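Local coordinates for malonyl CoA-acyl carrier protein transacylase (PDB 3IM9), which transfers the malonyl group from malonyl-CoA to holo-acyl carrier protein, supplying malonyl-ACP for bacterial fatty acid biosynthesis, at residues K117-K121 with Y221-W227. Residues are numbered along the deposited sequence.
Sequences KIVRK and YINQFEW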
loop_
_atom_site.group_PDB
_atom_site.type_symbol
_atom_site.label_atom_id
_atom_site.label_comp_id
_atom_site.label_asym_id
_atom_site.label_seq_id
_atom_site.Cartn_x
_atom_site.Cartn_y
_atom_site.Cartn_z
ATOM N N LYS A 117 -7.036 -11.664 -7.869
ATOM C CA LYS A 117 -6.849 -11.683 -9.333
ATOM C C LYS A 117 -6.563 -10.270 -9.811
ATOM O O LYS A 117 -5.637 -10.095 -10.677
ATOM C CB LYS A 117 -8.139 -12.215 -10.038
ATOM C CG LYS A 117 -8.497 -13.684 -9.644
ATOM C CD LYS A 117 -9.904 -14.049 -10.020
ATOM C CE LYS A 117 -10.122 -15.515 -9.738
ATOM N NZ LYS A 117 -11.643 -15.841 -9.935
ATOM N N ILE A 118 -7.279 -9.296 -9.242
ATOM C CA ILE A 118 -7.070 -7.920 -9.674
ATOM C C ILE A 118 -5.603 -7.452 -9.368
ATOM O O ILE A 118 -4.947 -6.824 -10.229
ATOM C CB ILE A 118 -8.067 -6.976 -8.966
ATOM C CG1 ILE A 118 -9.393 -7.238 -9.734
ATOM C CG2 ILE A 118 -7.643 -5.497 -9.118
ATOM C CD1 ILE A 118 -10.565 -6.664 -8.959
ATOM N N VAL A 119 -5.100 -7.783 -8.163
ATOM C CA VAL A 119 -3.768 -7.258 -7.852
ATOM C C VAL A 119 -2.692 -8.079 -8.540
ATOM O O VAL A 119 -1.576 -7.531 -8.847
ATOM C CB VAL A 119 -3.490 -7.187 -6.325
ATOM C CG1 VAL A 119 -4.492 -6.257 -5.663
ATOM C CG2 VAL A 119 -3.368 -8.557 -5.615
ATOM N N ARG A 120 -2.930 -9.374 -8.873
ATOM C CA ARG A 120 -1.997 -10.043 -9.715
ATOM C C ARG A 120 -1.901 -9.341 -11.087
ATOM O O ARG A 120 -0.771 -9.146 -11.585
ATOM C CB ARG A 120 -2.459 -11.558 -9.865
ATOM C CG ARG A 120 -1.716 -12.348 -10.981
ATOM C CD ARG A 120 -0.270 -12.487 -10.614
ATOM N NE ARG A 120 0.323 -13.584 -11.437
ATOM C CZ ARG A 120 1.595 -13.906 -11.400
ATOM N NH1 ARG A 120 2.453 -13.227 -10.609
ATOM N NH2 ARG A 120 2.070 -14.960 -12.150
ATOM N N LYS A 121 -3.054 -8.983 -11.719
ATOM C CA LYS A 121 -2.947 -8.270 -12.966
ATOM C C LYS A 121 -2.289 -6.881 -12.780
ATOM O O LYS A 121 -1.484 -6.535 -13.610
ATOM C CB LYS A 121 -4.402 -8.067 -13.526
ATOM C CG LYS A 121 -4.445 -7.356 -14.930
ATOM C CD LYS A 121 -3.831 -8.132 -16.034
ATOM C CE LYS A 121 -4.756 -9.227 -16.483
ATOM N NZ LYS A 121 -4.322 -9.826 -17.843
ATOM N N TYR A 221 -9.627 -4.815 -17.384
ATOM C CA TYR A 221 -9.652 -6.011 -16.542
ATOM C C TYR A 221 -10.562 -5.875 -15.316
ATOM O O TYR A 221 -11.258 -6.797 -14.986
ATOM C CB TYR A 221 -8.239 -6.397 -16.065
ATOM C CG TYR A 221 -8.162 -7.758 -15.422
ATOM C CD1 TYR A 221 -8.405 -8.882 -16.139
ATOM C CD2 TYR A 221 -7.852 -7.895 -14.089
ATOM C CE1 TYR A 221 -8.324 -10.102 -15.549
ATOM C CE2 TYR A 221 -7.752 -9.121 -13.496
ATOM C CZ TYR A 221 -8.000 -10.225 -14.202
ATOM O OH TYR A 221 -7.886 -11.423 -13.578
ATOM N N ILE A 222 -10.485 -4.747 -14.635
ATOM C CA ILE A 222 -11.254 -4.597 -13.413
ATOM C C ILE A 222 -12.799 -4.616 -13.682
ATOM O O ILE A 222 -13.569 -4.818 -12.730
ATOM C CB ILE A 222 -10.848 -3.466 -12.506
ATOM C CG1 ILE A 222 -11.124 -2.071 -13.136
ATOM C CG2 ILE A 222 -9.296 -3.651 -12.079
ATOM C CD1 ILE A 222 -10.805 -0.879 -12.300
ATOM N N ASN A 223 -13.173 -4.425 -14.923
ATOM C CA ASN A 223 -14.611 -4.512 -15.299
ATOM C C ASN A 223 -15.080 -5.915 -15.316
ATOM O O ASN A 223 -16.286 -6.139 -15.407
ATOM C CB ASN A 223 -14.871 -3.973 -16.738
ATOM C CG ASN A 223 -14.774 -2.485 -16.811
ATOM O OD1 ASN A 223 -14.882 -1.764 -15.799
ATOM N ND2 ASN A 223 -14.493 -2.005 -18.044
ATOM N N GLN A 224 -14.157 -6.861 -15.233
ATOM C CA GLN A 224 -14.560 -8.286 -15.140
ATOM C C GLN A 224 -15.070 -8.672 -13.749
ATOM O O GLN A 224 -15.459 -9.884 -13.542
ATOM C CB GLN A 224 -13.473 -9.225 -15.620
ATOM C CG GLN A 224 -13.058 -8.949 -17.075
ATOM C CD GLN A 224 -11.962 -9.825 -17.543
ATOM O OE1 GLN A 224 -11.659 -10.891 -17.009
ATOM N NE2 GLN A 224 -11.277 -9.361 -18.634
ATOM N N PHE A 225 -15.097 -7.761 -12.767
ATOM C CA PHE A 225 -15.477 -8.140 -11.433
ATOM C C PHE A 225 -16.565 -7.212 -10.960
ATOM O O PHE A 225 -16.645 -6.050 -11.398
ATOM C CB PHE A 225 -14.224 -7.938 -10.530
ATOM C CG PHE A 225 -13.076 -8.775 -10.991
ATOM C CD1 PHE A 225 -12.152 -8.289 -11.930
ATOM C CD2 PHE A 225 -12.964 -10.134 -10.552
ATOM C CE1 PHE A 225 -11.198 -9.097 -12.448
ATOM C CE2 PHE A 225 -11.982 -10.956 -11.064
ATOM C CZ PHE A 225 -11.048 -10.451 -12.055
ATOM N N GLU A 226 -17.302 -7.637 -9.935
ATOM C CA GLU A 226 -18.345 -6.816 -9.351
ATOM C C GLU A 226 -17.756 -6.034 -8.190
ATOM O O GLU A 226 -17.136 -6.581 -7.286
ATOM C CB GLU A 226 -19.470 -7.755 -8.855
ATOM C CG GLU A 226 -20.508 -7.007 -8.074
ATOM C CD GLU A 226 -21.577 -7.957 -7.516
ATOM O OE1 GLU A 226 -21.780 -7.938 -6.258
ATOM O OE2 GLU A 226 -22.166 -8.728 -8.356
ATOM N N TRP A 227 -17.884 -4.716 -8.226
ATOM C CA TRP A 227 -17.469 -3.859 -7.170
ATOM C C TRP A 227 -18.685 -3.449 -6.350
ATOM O O TRP A 227 -19.772 -3.111 -6.915
ATOM C CB TRP A 227 -16.819 -2.588 -7.729
ATOM C CG TRP A 227 -15.546 -2.895 -8.463
ATOM C CD1 TRP A 227 -15.379 -3.700 -9.545
ATOM C CD2 TRP A 227 -14.240 -2.418 -8.088
ATOM N NE1 TRP A 227 -14.001 -3.748 -9.904
ATOM C CE2 TRP A 227 -13.320 -2.979 -9.001
ATOM C CE3 TRP A 227 -13.784 -1.569 -7.060
ATOM C CZ2 TRP A 227 -11.916 -2.711 -8.937
ATOM C CZ3 TRP A 227 -12.370 -1.279 -7.017
ATOM C CH2 TRP A 227 -11.494 -1.879 -7.938
HETATM O O HOH W 1 -5.109 -11.985 -12.647
#
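Start at Y221, late in helix 215-222: its ring lies against one turn of helix 112-128. K121 folds across one face of that ring: its CE sits 3.7 Å from the Y221 ring centroid in a CH-pi contact, and NZ, 4.9 Å from the same centroid, adds an off-centre cation-pi interaction. I118 CA meets the ring at its edge. The phenol OH packs 3.6 Å from K117 CB, and a water bridges the helices, donating to K117 O (2.8 Å) and lying 3.0 Å from Y221 OH. Next, I222 sets its CG2 3.9 Å from I118 CG2, where the CA atoms of the segments are nearest; I222 also packs on helix 246-256. A type I turn from I222 to F225 then brings the F225 ring round, so that I118 CG1 lies over its face, 4.0 Å from the centroid, while the aliphatic part of K117 passes its edge. At W227 the indole CZ2 reaches I118 CD1 (4.2 Å), and its NE1 donates to I222 O (3.1 Å), tying the chain beyond the turn to the turn's first residue. I118 also touches Y101, a calcium ligand. This is structural packing within the acyl transferase domain, the I118 side chain about 12 Å from that of S97, the probable active-site serine. Apolar and aromatic packing around I118 therefore dominates, with lysine methylenes, the K121 ammonium and one bridging water at its margin.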